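PDB 3E9D: fructose-2,6-bisphosphatase TIGAR B from Danio rerio, which probably hydrolyses fructose 2,6-bisphosphate, and also fructose 1,6-bisphosphate, thereby restraining glycolysis and favouring the pentose phosphate pathway. Local coordinates for residues L2-I8 with S221-I227; L22-G26 with N58-A62; N209-S213 with F243-K247. The contacts are given in a common frame with arbitrary orientation. Numbering follows the deposited sequence.

Interaction 1 (L2-I8 with S221-I227); sequences LTFALTI and SRFIFTI
Two neighbouring antiparallel strands, L2-I8 and S221-I227, pair in the buried central sheet; their axes approach to 4.7 Å, with N-to-C directions 163° apart. Both backbones are extended throughout. The register is L2 with I227, F4 with F225, L6 with F223 and I8 with S221 as hydrogen-bonded pairs (CA-CA 5.0 to 5.5 Å), alternating with the non-hydrogen-bonded pairs T3-T226, A5-I224 and T7-R222 (4.4 to 4.6 Å). Each hydrogen-bonded pair makes two bonds: L6 N to F223 O is 2.8 Å and F223 N to L6 O 3.1 Å, while I8 N to S221 O is 2.8 Å and S221 N to I8 O 2.9 Å. In this histidine phosphatase fold, strand 2-10 is where the sheet changes from parallel to antiparallel: it runs parallel to strand 177-182 and antiparallel to strand 220-230, and leads on to H11, the histidine phosphorylated during catalysis. The face of F4, L6, I8, F223 and F225 is largely apolar, and helix 184-197 covers I8, F223 and F225 there. F4 (chi1 p) and F225 (chi1 m) have rings 10° from parallel but slid apart, centroids 5.3 Å; F225 CB sits over the F4 ring, 4.0 Å from its centroid. L6 CD2 meets F225 CE2 at 3.7 Å. On the other face A5 CB touches I224 CD1 (3.7 Å), T3 OG1 and T226 OG1 share a 3.2 Å hydrogen bond, T7 OG1 is hydrogen-bonded to H177, and R222 NH2 to the carbonyl of A167.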
loop_
_atom_site.group_PDB
_atom_site.type_symbol
_atom_site.label_atom_id
_atom_site.label_comp_id
_atom_site.label_asym_id
_atom_site.label_seq_id
_atom_site.Cartn_x
_atom_site.Cartn_y
_atom_site.Cartn_z
ATOM N N LEU A 2 13.810 12.147 -9.931
ATOM C CA LEU A 2 13.603 11.860 -8.515
ATOM C C LEU A 2 13.447 10.365 -8.260
ATOM O O LEU A 2 12.667 9.691 -8.935
ATOM C CB LEU A 2 12.393 12.613 -7.938
ATOM C CG LEU A 2 12.086 12.327 -6.450
ATOM C CD1 LEU A 2 13.177 12.891 -5.523
ATOM C CD2 LEU A 2 10.715 12.874 -6.065
ATOM N N THR A 3 14.202 9.859 -7.294
ATOM C CA THR A 3 14.074 8.481 -6.841
ATOM C C THR A 3 13.544 8.512 -5.422
ATOM O O THR A 3 14.082 9.226 -4.582
ATOM C CB THR A 3 15.425 7.750 -6.848
ATOM O OG1 THR A 3 15.872 7.616 -8.193
ATOM C CG2 THR A 3 15.302 6.332 -6.212
ATOM N N PHE A 4 12.495 7.737 -5.158
ATOM C CA PHE A 4 11.945 7.652 -3.803
ATOM C C PHE A 4 11.419 6.248 -3.508
ATOM O O PHE A 4 11.025 5.516 -4.429
ATOM C CB PHE A 4 10.864 8.728 -3.557
ATOM C CG PHE A 4 9.577 8.511 -4.318
ATOM C CD1 PHE A 4 8.538 7.770 -3.754
ATOM C CD2 PHE A 4 9.396 9.074 -5.587
ATOM C CE1 PHE A 4 7.343 7.553 -4.454
ATOM C CE2 PHE A 4 8.194 8.887 -6.301
ATOM C CZ PHE A 4 7.160 8.118 -5.721
ATOM N N ALA A 5 11.475 5.873 -2.232
ATOM C CA ALA A 5 10.956 4.600 -1.758
ATOM C C ALA A 5 9.509 4.778 -1.333
ATOM O O ALA A 5 9.117 5.849 -0.827
ATOM C CB ALA A 5 11.783 4.098 -0.568
ATOM N N LEU A 6 8.711 3.738 -1.558
ATOM C CA LEU A 6 7.340 3.720 -1.084
ATOM C C LEU A 6 7.123 2.458 -0.251
ATOM O O LEU A 6 7.207 1.348 -0.788
ATOM C CB LEU A 6 6.352 3.737 -2.260
ATOM C CG LEU A 6 4.887 3.600 -1.845
ATOM C CD1 LEU A 6 4.427 4.859 -1.117
ATOM C CD2 LEU A 6 3.971 3.329 -3.057
ATOM N N THR A 7 6.838 2.636 1.039
ATOM C CA THR A 7 6.510 1.505 1.912
ATOM C C THR A 7 5.014 1.460 2.085
ATOM O O THR A 7 4.394 2.474 2.409
ATOM C CB THR A 7 7.194 1.632 3.285
ATOM O OG1 THR A 7 8.614 1.578 3.099
ATOM C CG2 THR A 7 6.754 0.508 4.243
ATOM N N ILE A 8 4.436 0.286 1.871
ATOM C CA ILE A 8 2.990 0.130 1.861
ATOM C C ILE A 8 2.589 -0.849 2.961
ATOM O O ILE A 8 3.098 -1.983 3.006
ATOM C CB ILE A 8 2.515 -0.456 0.515
ATOM C CG1 ILE A 8 2.919 0.461 -0.657
ATOM C CG2 ILE A 8 0.965 -0.701 0.543
ATOM C CD1 ILE A 8 2.712 -0.191 -2.069
ATOM N N SER A 221 4.958 -3.985 2.175
ATOM C CA SER A 221 5.570 -4.078 0.845
ATOM C C SER A 221 6.404 -2.841 0.545
ATOM O O SER A 221 6.186 -1.781 1.142
ATOM C CB SER A 221 4.496 -4.235 -0.262
ATOM O OG SER A 221 3.591 -5.286 0.069
ATOM N N ARG A 222 7.329 -2.956 -0.407
ATOM C CA ARG A 222 8.204 -1.834 -0.742
ATOM C C ARG A 222 8.526 -1.806 -2.229
ATOM O O ARG A 222 8.925 -2.834 -2.788
ATOM C CB ARG A 222 9.521 -1.884 0.060
ATOM C CG ARG A 222 10.399 -0.588 -0.119
ATOM C CD ARG A 222 11.797 -0.642 0.541
ATOM N NE ARG A 222 11.848 -0.686 2.029
ATOM C CZ ARG A 222 10.887 -0.233 2.792
ATOM N NH1 ARG A 222 9.855 0.283 2.175
ATOM N NH2 ARG A 222 10.931 -0.281 4.127
ATOM N N PHE A 223 8.343 -0.629 -2.841
ATOM C CA PHE A 223 8.745 -0.366 -4.215
ATOM C C PHE A 223 9.622 0.885 -4.211
ATOM O O PHE A 223 9.433 1.774 -3.378
ATOM C CB PHE A 223 7.528 -0.109 -5.137
ATOM C CG PHE A 223 6.673 -1.331 -5.375
ATOM C CD1 PHE A 223 6.815 -2.069 -6.547
ATOM C CD2 PHE A 223 5.723 -1.737 -4.431
ATOM C CE1 PHE A 223 6.037 -3.220 -6.777
ATOM C CE2 PHE A 223 4.928 -2.877 -4.653
ATOM C CZ PHE A 223 5.095 -3.621 -5.841
ATOM N N ILE A 224 10.582 0.925 -5.134
ATOM C CA ILE A 224 11.360 2.117 -5.397
ATOM C C ILE A 224 10.939 2.672 -6.762
ATOM O O ILE A 224 10.941 1.935 -7.777
ATOM C CB ILE A 224 12.887 1.809 -5.433
ATOM C CG1 ILE A 224 13.323 0.905 -4.257
ATOM C CG2 ILE A 224 13.695 3.126 -5.486
ATOM C CD1 ILE A 224 12.973 1.456 -2.861
ATOM N N PHE A 225 10.587 3.959 -6.786
ATOM C CA PHE A 225 10.151 4.637 -8.014
ATOM C C PHE A 225 11.218 5.612 -8.488
ATOM O O PHE A 225 11.833 6.325 -7.688
ATOM C CB PHE A 225 8.890 5.460 -7.746
ATOM C CG PHE A 225 7.663 4.638 -7.479
ATOM C CD1 PHE A 225 6.729 4.428 -8.496
ATOM C CD2 PHE A 225 7.430 4.083 -6.222
ATOM C CE1 PHE A 225 5.564 3.688 -8.261
ATOM C CE2 PHE A 225 6.282 3.307 -5.981
ATOM C CZ PHE A 225 5.343 3.122 -6.998
ATOM N N THR A 226 11.435 5.649 -9.793
ATOM C CA THR A 226 12.194 6.740 -10.387
ATOM C C THR A 226 11.258 7.466 -11.338
ATOM O O THR A 226 10.655 6.844 -12.222
ATOM C CB THR A 226 13.443 6.236 -11.121
ATOM O OG1 THR A 226 14.338 5.663 -10.158
ATOM C CG2 THR A 226 14.143 7.385 -11.834
ATOM N N ILE A 227 11.124 8.772 -11.134
ATOM C CA ILE A 227 10.188 9.570 -11.912
ATOM C C ILE A 227 10.914 10.671 -12.696
ATOM O O ILE A 227 11.900 11.253 -12.202
ATOM C CB ILE A 227 9.018 10.127 -11.065
ATOM C CG1 ILE A 227 9.513 11.038 -9.945
ATOM C CG2 ILE A 227 8.151 8.966 -10.455
ATOM C CD1 ILE A 227 8.358 11.836 -9.239
HETATM O O HOH W 1 1.602 -4.264 1.896
#

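Interaction 2 (L22-G26 with N58-A62); sequences LQGQG and NLQRA. With PO4 (phosphate ion), chain C.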
loop_
_atom_site.group_PDB
_atom_site.type_symbol
_atom_site.label_atom_id
_atom_site.label_comp_id
_atom_site.label_asym_id
_atom_site.label_seq_id
_atom_site.Cartn_x
_atom_site.Cartn_y
_atom_site.Cartn_z
ATOM N N LEU A 22 -16.852 -8.958 5.576
ATOM C CA LEU A 22 -16.344 -8.004 4.580
ATOM C C LEU A 22 -16.326 -6.581 5.101
ATOM O O LEU A 22 -17.351 -6.064 5.574
ATOM C CB LEU A 22 -17.164 -8.047 3.299
ATOM C CG LEU A 22 -16.704 -8.927 2.149
ATOM C CD1 LEU A 22 -17.719 -8.770 1.045
ATOM C CD2 LEU A 22 -15.289 -8.545 1.648
ATOM N N GLN A 23 -15.164 -5.943 4.999
ATOM C CA GLN A 23 -15.012 -4.578 5.501
ATOM C C GLN A 23 -14.594 -3.608 4.392
ATOM O O GLN A 23 -13.465 -3.665 3.913
ATOM C CB GLN A 23 -13.990 -4.567 6.643
ATOM C CG GLN A 23 -14.306 -3.547 7.732
ATOM C CD GLN A 23 -13.312 -3.589 8.880
ATOM O OE1 GLN A 23 -13.424 -2.816 9.807
ATOM N NE2 GLN A 23 -12.321 -4.448 8.792
ATOM N N GLY A 24 -15.492 -2.718 3.985
ATOM C CA GLY A 24 -15.229 -1.834 2.849
ATOM C C GLY A 24 -15.156 -0.376 3.253
ATOM O O GLY A 24 -14.374 -0.007 4.117
ATOM N N GLN A 25 -15.984 0.455 2.633
ATOM C CA GLN A 25 -15.918 1.904 2.840
ATOM C C GLN A 25 -16.956 2.415 3.810
ATOM O O GLN A 25 -16.856 3.560 4.258
ATOM C CB GLN A 25 -16.099 2.650 1.509
ATOM C CG GLN A 25 -15.221 2.151 0.403
ATOM C CD GLN A 25 -15.374 2.940 -0.894
ATOM O OE1 GLN A 25 -16.016 3.982 -0.922
ATOM N NE2 GLN A 25 -14.755 2.454 -1.961
ATOM N N GLY A 26 -17.951 1.590 4.129
ATOM C CA GLY A 26 -19.115 2.043 4.884
ATOM C C GLY A 26 -19.106 1.767 6.371
ATOM O O GLY A 26 -19.655 2.542 7.153
ATOM N N ASN A 58 -8.781 7.577 4.604
ATOM C CA ASN A 58 -9.691 8.274 5.500
ATOM C C ASN A 58 -10.347 7.357 6.556
ATOM O O ASN A 58 -11.096 7.843 7.395
ATOM C CB ASN A 58 -10.817 8.907 4.637
ATOM C CG ASN A 58 -11.577 7.857 3.833
ATOM O OD1 ASN A 58 -10.989 7.145 3.030
ATOM N ND2 ASN A 58 -12.887 7.739 4.064
ATOM N N LEU A 59 -10.103 6.044 6.497
ATOM C CA LEU A 59 -10.802 5.074 7.365
ATOM C C LEU A 59 -10.064 4.867 8.695
ATOM O O LEU A 59 -8.847 4.794 8.715
ATOM C CB LEU A 59 -11.025 3.733 6.630
ATOM C CG LEU A 59 -11.898 3.848 5.358
ATOM C CD1 LEU A 59 -11.870 2.554 4.519
ATOM C CD2 LEU A 59 -13.317 4.236 5.732
ATOM N N GLN A 60 -10.827 4.819 9.789
ATOM C CA GLN A 60 -10.272 4.819 11.146
ATOM C C GLN A 60 -9.214 3.726 11.356
ATOM O O GLN A 60 -8.149 4.002 11.919
ATOM C CB GLN A 60 -11.391 4.688 12.191
ATOM C CG GLN A 60 -10.863 4.575 13.614
ATOM C CD GLN A 60 -11.942 4.490 14.682
ATOM O OE1 GLN A 60 -13.058 4.003 14.447
ATOM N NE2 GLN A 60 -11.602 4.954 15.878
ATOM N N ARG A 61 -9.497 2.502 10.900
ATOM C CA ARG A 61 -8.566 1.378 11.109
ATOM C C ARG A 61 -7.173 1.671 10.532
ATOM O O ARG A 61 -6.163 1.262 11.106
ATOM C CB ARG A 61 -9.132 0.045 10.571
ATOM C CG ARG A 61 -9.506 0.020 9.070
ATOM C CD ARG A 61 -10.510 -1.115 8.808
ATOM N NE ARG A 61 -10.854 -1.302 7.395
ATOM C CZ ARG A 61 -11.888 -0.716 6.786
ATOM N NH1 ARG A 61 -12.673 0.113 7.462
ATOM N NH2 ARG A 61 -12.146 -0.970 5.504
ATOM N N ALA A 62 -7.143 2.382 9.403
ATOM C CA ALA A 62 -5.898 2.758 8.720
ATOM C C ALA A 62 -5.219 3.953 9.405
ATOM O O ALA A 62 -3.988 3.943 9.665
ATOM C CB ALA A 62 -6.188 3.070 7.221
HETATM P P PO4 C . -9.560 -4.296 4.894
HETATM O O1 PO4 C . -10.030 -2.885 5.137
HETATM O O2 PO4 C . -8.084 -4.371 4.577
HETATM O O3 PO4 C . -9.791 -5.147 6.121
HETATM O O4 PO4 C . -10.359 -4.917 3.768
HETATM O O HOH W 2 -14.800 5.583 2.920
#
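R61, Q23 and L59 carry most of this contact, and R61 is the largest contributor. Its long side chain stretches from the first turn of helix 60-71 to the loop, where the guanidinium does two jobs. R61 NH2 donates to G24 O at 2.8 Å, nearly straight at 170°, while R61 NE and NH2 both donate to O1 of the phosphate ion, each at 2.9 Å. Arginine fits because its planar group can hold a carbonyl and an anion at once. The phosphate, probably from the crystallisation liquor, is also bound by R10, N17, H183 and G184, so it probably marks where a substrate phosphate binds in the histidine phosphatase active site, beside H11, which carries the phosphohistidine intermediate. Q23 lays its amide carbon CD over one face of the R61 guanidinium, with OE1 3.5 Å from R61 CD; its NE2 is tied to T14. L59 adds van der Waals contact: its CD1 packs 3.6 Å from G24 O and its CD2 3.9 Å from Q25 O, and the same side chain touches H183. A water extends the contact, giving a hydrogen bond to Q25 O (3.2 Å) and accepting one from N58 ND2 (3.1 Å). G24, with phi/psi of -115/-124°, adopts a backbone that a side chain would disfavour. The 22-26 loop joins helix 15-18, whose Y16 and N17 touch Q23, to helix 33-45, whereas 58-62 follows strand 53-56, with L59 as N-cap of helix 60-71.

Interaction 3 (N209-S213 with F243-K247); sequences NQVFS and FINRK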
loop_
_atom_site.group_PDB
_atom_site.type_symbol
_atom_site.label_atom_id
_atom_site.label_comp_id
_atom_site.label_asym_id
_atom_site.label_seq_id
_atom_site.Cartn_x
_atom_site.Cartn_y
_atom_site.Cartn_z
ATOM N N ASN A 209 3.730 -16.000 -7.033
ATOM C CA ASN A 209 2.613 -16.349 -6.162
ATOM C C ASN A 209 2.643 -15.481 -4.919
ATOM O O ASN A 209 1.595 -15.062 -4.442
ATOM C CB ASN A 209 2.619 -17.824 -5.774
ATOM C CG ASN A 209 2.133 -18.720 -6.896
ATOM O OD1 ASN A 209 1.582 -18.237 -7.898
ATOM N ND2 ASN A 209 2.306 -20.035 -6.731
ATOM N N GLN A 210 3.844 -15.216 -4.417
ATOM C CA GLN A 210 4.018 -14.291 -3.305
ATOM C C GLN A 210 3.665 -12.864 -3.714
ATOM O O GLN A 210 2.922 -12.178 -3.002
ATOM C CB GLN A 210 5.442 -14.363 -2.728
ATOM C CG GLN A 210 5.731 -13.359 -1.600
ATOM C CD GLN A 210 4.885 -13.615 -0.363
ATOM O OE1 GLN A 210 4.346 -14.707 -0.195
ATOM N NE2 GLN A 210 4.746 -12.603 0.496
ATOM N N VAL A 211 4.213 -12.409 -4.841
ATOM C CA VAL A 211 3.942 -11.045 -5.343
ATOM C C VAL A 211 2.442 -10.749 -5.364
ATOM O O VAL A 211 2.010 -9.675 -4.956
ATOM C CB VAL A 211 4.524 -10.831 -6.766
ATOM C CG1 VAL A 211 4.140 -9.463 -7.296
ATOM C CG2 VAL A 211 6.036 -10.989 -6.740
ATOM N N PHE A 212 1.655 -11.705 -5.844
ATOM C CA PHE A 212 0.231 -11.491 -6.046
ATOM C C PHE A 212 -0.672 -12.012 -4.901
ATOM O O PHE A 212 -1.896 -12.041 -5.044
ATOM C CB PHE A 212 -0.199 -12.103 -7.390
ATOM C CG PHE A 212 0.470 -11.468 -8.591
ATOM C CD1 PHE A 212 0.398 -10.085 -8.801
ATOM C CD2 PHE A 212 1.165 -12.247 -9.510
ATOM C CE1 PHE A 212 1.011 -9.479 -9.918
ATOM C CE2 PHE A 212 1.797 -11.649 -10.628
ATOM C CZ PHE A 212 1.706 -10.271 -10.839
ATOM N N SER A 213 -0.071 -12.390 -3.771
ATOM C CA SER A 213 -0.824 -12.934 -2.626
ATOM C C SER A 213 -1.631 -11.856 -1.874
ATOM O O SER A 213 -1.361 -10.655 -2.028
ATOM C CB SER A 213 0.135 -13.674 -1.671
ATOM O OG SER A 213 1.059 -12.765 -1.102
ATOM N N PHE A 243 10.150 -5.977 -1.739
ATOM C CA PHE A 243 9.507 -7.092 -1.043
ATOM C C PHE A 243 8.000 -6.855 -1.006
ATOM O O PHE A 243 7.537 -5.702 -1.141
ATOM C CB PHE A 243 10.112 -7.354 0.358
ATOM C CG PHE A 243 10.147 -6.128 1.282
ATOM C CD1 PHE A 243 9.016 -5.756 2.012
ATOM C CD2 PHE A 243 11.323 -5.385 1.437
ATOM C CE1 PHE A 243 9.040 -4.657 2.897
ATOM C CE2 PHE A 243 11.377 -4.269 2.315
ATOM C CZ PHE A 243 10.234 -3.905 3.044
ATOM N N ILE A 244 7.241 -7.944 -0.874
ATOM C CA ILE A 244 5.778 -7.890 -0.928
ATOM C C ILE A 244 5.196 -8.681 0.236
ATOM O O ILE A 244 5.604 -9.827 0.485
ATOM C CB ILE A 244 5.203 -8.489 -2.255
ATOM C CG1 ILE A 244 5.825 -7.859 -3.511
ATOM C CG2 ILE A 244 3.648 -8.405 -2.299
ATOM C CD1 ILE A 244 5.382 -6.456 -3.785
ATOM N N ASN A 245 4.248 -8.063 0.936
ATOM C CA ASN A 245 3.495 -8.693 2.041
ATOM C C ASN A 245 4.370 -9.311 3.133
ATOM O O ASN A 245 4.065 -10.385 3.665
ATOM C CB ASN A 245 2.509 -9.725 1.493
ATOM C CG ASN A 245 1.461 -9.106 0.588
ATOM O OD1 ASN A 245 1.281 -7.884 0.568
ATOM N ND2 ASN A 245 0.747 -9.949 -0.152
ATOM N N ARG A 246 5.468 -8.628 3.454
ATOM C CA ARG A 246 6.380 -9.080 4.494
ATOM C C ARG A 246 5.722 -8.956 5.888
ATOM O O ARG A 246 5.099 -7.951 6.200
ATOM C CB ARG A 246 7.683 -8.277 4.429
ATOM C CG ARG A 246 8.678 -8.640 5.520
ATOM C CD ARG A 246 9.964 -7.846 5.406
ATOM N NE ARG A 246 10.772 -8.221 4.242
ATOM C CZ ARG A 246 11.974 -7.708 3.980
ATOM N NH1 ARG A 246 12.512 -6.804 4.813
ATOM N NH2 ARG A 246 12.656 -8.118 2.906
ATOM N N LYS A 247 5.899 -9.975 6.719
ATOM C CA LYS A 247 5.276 -9.992 8.037
ATOM C C LYS A 247 6.232 -10.589 9.078
ATOM O O LYS A 247 5.800 -11.239 10.030
ATOM C CB LYS A 247 3.936 -10.736 7.973
ATOM C CG LYS A 247 4.041 -12.144 7.365
ATOM C CD LYS A 247 2.795 -13.003 7.615
ATOM C CE LYS A 247 2.369 -12.975 9.088
ATOM N NZ LYS A 247 1.405 -14.076 9.458
HETATM O O HOH W 3 3.100 -12.710 3.266
#
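A G1 beta bulge, in which N245 and R246 both face I220 of the adjoining strand 220-230, puts the corner of strand 233-246 against the end of helix 208-211. N245 takes left-handed backbone angles (53/39°), which asparagine tolerates better than most residues other than glycine, and its amide is put to use: ND2 donates to S213 O at 2.9 Å and to S213 OG at 3.0 Å. The serine is itself held by the helix end, since its N (3.1 Å) and OG (2.7 Å) both donate to Q210 O. I244 has the most surface covered; its CB points toward the helix, CG2 lies 3.4 Å from V211 O, and CG1 is 4.4 Å from V211 CG1, as suits a branched apolar residue in a buried place. Q210 reaches across with its flexible side chain, so that NE2 donates to I244 O at 2.9 Å and also to a water, 3.2 Å away, which in turn donates to N245 O at 2.5 Å.

Starting at the N terminus, strand 2-10 opens the loop that interaction 1 closes more than two hundred residues later, on strand 220-230. Interaction 2 is nested inside it: 22-26 meets 58-62 early in the chain, joining an active-site loop to the start of helix 60-71, about 10 Å from interaction 1 at the nearest atoms. Interaction 3 comes in series after interaction 2 but crosses interaction 1, since 209-213 lies within the large loop and 243-247 beyond its close. These two touch directly, with R222 N 2.8 Å from F243 O, a probable hydrogen bond. Together they link the central strand 2-10 through strand 220-230 to the outermost strand 233-246 and short helix 208-211.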